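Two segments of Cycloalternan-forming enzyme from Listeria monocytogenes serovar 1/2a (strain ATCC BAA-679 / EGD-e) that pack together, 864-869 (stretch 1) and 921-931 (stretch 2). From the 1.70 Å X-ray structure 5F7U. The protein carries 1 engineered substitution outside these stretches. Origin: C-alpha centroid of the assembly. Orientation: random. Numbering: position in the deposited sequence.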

ATOM      1  N   SER A 864      19.369   9.128  29.353  1.00 21.29           N
ATOM      2  CA  SER A 864      19.501  10.542  29.021  1.00 22.20           C
ATOM      3  C   SER A 864      18.705  10.852  27.771  1.00 21.91           C
ATOM      4  O   SER A 864      18.692  10.066  26.826  1.00 21.65           O
ATOM      5  N   VAL A 865      18.005  11.981  27.793  1.00 22.19           N
ATOM      6  CA  VAL A 865      17.247  12.443  26.625  1.00 22.38           C
ATOM      7  C   VAL A 865      17.758  13.828  26.240  1.00 23.64           C
ATOM      8  O   VAL A 865      17.805  14.738  27.084  1.00 23.82           O
ATOM      9  N   ASP A 866      18.170  13.956  24.983  1.00 24.48           N
ATOM     10  CA  ASP A 866      18.626  15.218  24.443  1.00 26.17           C
ATOM     11  C   ASP A 866      17.482  15.813  23.653  1.00 25.54           C
ATOM     12  O   ASP A 866      17.159  15.352  22.547  1.00 24.30           O
ATOM     13  N   LEU A 867      16.845  16.812  24.254  1.00 25.61           N
ATOM     14  CA  LEU A 867      15.686  17.461  23.656  1.00 25.71           C
ATOM     15  C   LEU A 867      16.145  18.733  22.926  1.00 26.12           C
ATOM     16  O   LEU A 867      16.881  19.536  23.493  1.00 26.08           O
ATOM     17  N   PRO A 868      15.755  18.899  21.645  1.00 25.85           N
ATOM     18  CA  PRO A 868      16.170  20.108  20.940  1.00 26.37           C
ATOM     19  C   PRO A 868      15.281  21.271  21.385  1.00 26.70           C
ATOM     20  O   PRO A 868      14.362  21.054  22.183  1.00 26.21           O
ATOM     21  N   ALA A 869      15.542  22.475  20.873  1.00 27.43           N
ATOM     22  CA  ALA A 869      14.621  23.595  21.062  1.00 27.92           C
ATOM     23  C   ALA A 869      13.218  23.167  20.593  1.00 27.54           C
ATOM     24  O   ALA A 869      13.085  22.517  19.551  1.00 27.28           O
ATOM     25  N   LYS A 921       8.195  16.371  32.398  1.00 22.11           N
ATOM     26  CA  LYS A 921       7.756  17.600  31.752  1.00 22.97           C
ATOM     27  C   LYS A 921       8.905  18.594  31.667  1.00 23.47           C
ATOM     28  O   LYS A 921       9.508  18.932  32.689  1.00 24.17           O
ATOM     29  N   ALA A 922       9.191  19.042  30.446  1.00 23.47           N
ATOM     30  CA  ALA A 922      10.168  20.108  30.184  1.00 23.87           C
ATOM     31  C   ALA A 922       9.421  21.299  29.612  1.00 24.78           C
ATOM     32  O   ALA A 922       8.535  21.139  28.781  1.00 24.69           O
ATOM     33  N   ALA A 923       9.772  22.491  30.082  1.00 25.85           N
ATOM     34  CA  ALA A 923       9.181  23.726  29.578  1.00 27.08           C
ATOM     35  C   ALA A 923       9.616  23.980  28.127  1.00 27.30           C
ATOM     36  O   ALA A 923      10.648  23.471  27.691  1.00 26.95           O
ATOM     37  N   ALA A 924       8.827  24.750  27.383  1.00 28.44           N
ATOM     38  CA  ALA A 924       9.234  25.206  26.052  1.00 29.57           C
ATOM     39  C   ALA A 924      10.428  26.141  26.197  1.00 30.63           C
ATOM     40  O   ALA A 924      10.382  27.086  26.986  1.00 31.67           O
ATOM     41  N   LYS A 925      11.499  25.860  25.463  1.00 31.10           N
ATOM     42  CA  LYS A 925      12.714  26.697  25.475  1.00 32.35           C
ATOM     43  C   LYS A 925      13.295  26.761  24.074  1.00 32.91           C
ATOM     44  O   LYS A 925      13.249  25.776  23.336  1.00 32.33           O
ATOM     45  N   ASP A 926      13.864  27.911  23.728  1.00 34.01           N
ATOM     46  CA  ASP A 926      14.523  28.091  22.444  1.00 35.03           C
ATOM     47  C   ASP A 926      15.998  27.629  22.474  1.00 34.83           C
ATOM     48  O   ASP A 926      16.882  28.224  21.831  1.00 36.24           O
ATOM     49  N   ALA A 927      16.249  26.571  23.235  1.00 32.96           N
ATOM     50  CA  ALA A 927      17.572  26.004  23.417  1.00 32.59           C
ATOM     51  C   ALA A 927      17.424  24.519  23.674  1.00 31.15           C
ATOM     52  O   ALA A 927      16.356  24.066  24.092  1.00 30.01           O
ATOM     53  N   LYS A 928      18.497  23.772  23.417  1.00 31.35           N
ATOM     54  CA  LYS A 928      18.564  22.342  23.731  1.00 30.64           C
ATOM     55  C   LYS A 928      18.462  22.136  25.241  1.00 29.45           C
ATOM     56  O   LYS A 928      18.926  22.980  26.020  1.00 29.86           O
ATOM     57  N   GLN A 929      17.838  21.035  25.648  1.00 27.58           N
ATOM     58  CA  GLN A 929      17.713  20.696  27.069  1.00 26.75           C
ATOM     59  C   GLN A 929      18.162  19.269  27.294  1.00 25.64           C
ATOM     60  O   GLN A 929      17.752  18.369  26.568  1.00 25.05           O
ATOM     61  N   ALA A 930      18.995  19.074  28.307  1.00 25.53           N
ATOM     62  CA  ALA A 930      19.549  17.759  28.620  1.00 25.03           C
ATOM     63  C   ALA A 930      18.797  17.131  29.798  1.00 24.39           C
ATOM     64  O   ALA A 930      18.956  17.570  30.940  1.00 25.10           O
ATOM     65  N   ILE A 931      17.984  16.110  29.515  1.00 23.38           N
ATOM     66  CA  ILE A 931      17.153  15.453  30.530  1.00 22.66           C
ATOM     67  C   ILE A 931      17.880  14.182  30.957  1.00 22.43           C
ATOM     68  O   ILE A 931      18.314  13.405  30.107  1.00 22.26           O
TER

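Antiparallel strands illustrate a general rule: the backbone sets the register, and alternation then decides which side chains meet. Here strand 864-867 runs against strand 929-931, and the two stretches together bury 540 Å². At the start, the CA-to-CB bond of Ser864 (chi1 m) points sideways, and Ser864 CA makes a CA-H...O contact with Ile931 O at 3.3 Å.

Val865 and Ile931 form a hydrogen-bonded pair, with Val865 N to Ile931 O at 2.7 Å and Ile931 N to Val865 O at 2.8 Å. Their side chains therefore emerge on the same face; Val865 is t, Ile931 is m at chi1 and t at chi2, and Val865 CB lies 4.1 Å from Ile931 CB.

Asp866 turns to the other face beside Ala930, whose methyl has no polar group to offer. Its carboxylate, with chi1 m, instead reaches Ile931 through water 1, which lies 2.9 Å from Asp866 OD1 and 3.0 Å from Ile931 O and can donate to either.

Leu867 returns to the face of Val865 and is the most extensively covered residue of the contact. Its t, p rotamer brings CD2 to 3.8 Å from Ala922 CB and 4.1 Å from Ile931 CD1, so one methyl joins both strands of stretch 2 in an apolar cluster. Beneath it, Leu867 N to Gln929 O (2.9 Å) and Gln929 N to Leu867 O (2.8 Å) close the second hydrogen-bonded pair. The Gln929 side chain (chi1 m, chi2 t) shares this buried face.

Beyond the strand, the CA-to-CB bond of Pro868 points away from stretch 2, while its carbonyl engages water 2, at 2.7 Å from Pro868 O and 2.8 Å from Ala927 O. Ala869 finishes the contact against the loop: its CB packs 3.7 Å from Asp926 C, and its CA lies 3.4 Å from Lys925 O.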

ATOM      1  CB  SER A 864      20.969  10.915  28.846  1.00 22.75           C
ATOM      2  OG  SER A 864      21.695  10.579  30.019  1.00 23.63           O
ATOM      3  CB  VAL A 865      15.726  12.472  26.884  1.00 21.88           C
ATOM      4  CG1 VAL A 865      14.969  12.939  25.630  1.00 21.79           C
ATOM      5  CG2 VAL A 865      15.228  11.099  27.308  1.00 21.61           C
ATOM      6  CB  ASP A 866      19.872  15.019  23.584  1.00 28.55           C
ATOM      7  CG  ASP A 866      21.116  14.689  24.406  1.00 31.93           C
ATOM      8  OD1 ASP A 866      21.107  14.795  25.673  1.00 33.92           O
ATOM      9  OD2 ASP A 866      22.136  14.331  23.770  1.00 34.20           O
ATOM     10  CB  LEU A 867      14.666  17.768  24.756  1.00 26.60           C
ATOM     11  CG  LEU A 867      13.254  18.269  24.469  1.00 27.00           C
ATOM     12  CD1 LEU A 867      12.375  17.177  23.872  1.00 26.69           C
ATOM     13  CD2 LEU A 867      12.660  18.786  25.768  1.00 28.04           C
ATOM     14  CB  PRO A 868      15.909  19.747  19.474  1.00 26.07           C
ATOM     15  CG  PRO A 868      14.710  18.867  19.536  1.00 25.39           C
ATOM     16  CD  PRO A 868      14.870  18.064  20.815  1.00 25.30           C
ATOM     17  CB  ALA A 869      15.099  24.803  20.284  1.00 28.48           C
ATOM     18  CB  LYS A 921       6.579  18.223  32.509  1.00 23.73           C
ATOM     19  CG  LYS A 921       5.996  19.469  31.850  1.00 24.52           C
ATOM     20  CD  LYS A 921       4.810  19.985  32.652  1.00 25.55           C
ATOM     21  CE  LYS A 921       3.551  19.163  32.423  1.00 25.53           C
ATOM     22  NZ  LYS A 921       2.354  19.815  33.042  1.00 26.83           N
ATOM     23  CB  ALA A 922      11.233  19.644  29.198  1.00 23.30           C
ATOM     24  CB  ALA A 923       9.574  24.895  30.477  1.00 27.86           C
ATOM     25  CB  ALA A 924       8.086  25.921  25.340  1.00 30.24           C
ATOM     26  CB  LYS A 925      13.778  26.133  26.424  1.00 32.44           C
ATOM     27  CG  LYS A 925      13.465  26.348  27.897  1.00 33.47           C
ATOM     28  CD  LYS A 925      14.684  26.215  28.778  1.00 34.28           C
ATOM     29  CE  LYS A 925      14.309  26.588  30.200  1.00 35.27           C
ATOM     30  NZ  LYS A 925      15.459  27.232  30.895  1.00 36.33           N
ATOM     31  CB  ASP A 926      14.397  29.550  22.003  1.00 36.94           C
ATOM     32  CG  ASP A 926      14.614  29.733  20.507  1.00 38.41           C
ATOM     33  OD1 ASP A 926      14.877  28.734  19.790  1.00 38.43           O
ATOM     34  OD2 ASP A 926      14.518  30.894  20.041  1.00 39.87           O
ATOM     35  CB  ALA A 927      18.279  26.665  24.595  1.00 33.07           C
ATOM     36  CB  LYS A 928      19.868  21.733  23.222  1.00 32.54           C
ATOM     37  CG  LYS A 928      20.046  21.780  21.704  1.00 34.65           C
ATOM     38  CD  LYS A 928      21.332  21.094  21.225  1.00 36.35           C
ATOM     39  CE  LYS A 928      21.376  19.582  21.495  1.00 35.96           C
ATOM     40  NZ  LYS A 928      20.198  18.763  21.042  1.00 35.88           N
ATOM     41  CB  GLN A 929      16.280  20.892  27.574  1.00 26.31           C
ATOM     42  CG  GLN A 929      15.844  22.358  27.586  1.00 26.95           C
ATOM     43  CD  GLN A 929      14.456  22.528  28.148  1.00 26.97           C
ATOM     44  OE1 GLN A 929      13.466  22.478  27.413  1.00 26.78           O
ATOM     45  NE2 GLN A 929      14.367  22.712  29.459  1.00 27.11           N
ATOM     46  CB  ALA A 930      21.044  17.877  28.904  1.00 26.01           C
ATOM     47  CB  ILE A 931      15.739  15.099  29.985  1.00 22.11           C
ATOM     48  CG1 ILE A 931      14.968  16.372  29.570  1.00 22.43           C
ATOM     49  CG2 ILE A 931      14.936  14.275  31.001  1.00 21.64           C
ATOM     50  CD1 ILE A 931      13.718  16.094  28.740  1.00 22.06           C
TER
HETATM   51  O   HOH W   1      20.727  14.364  28.551  1.00 24.81           O
HETATM   52  O   HOH W   2      14.321  22.218  24.638  1.00 24.73           O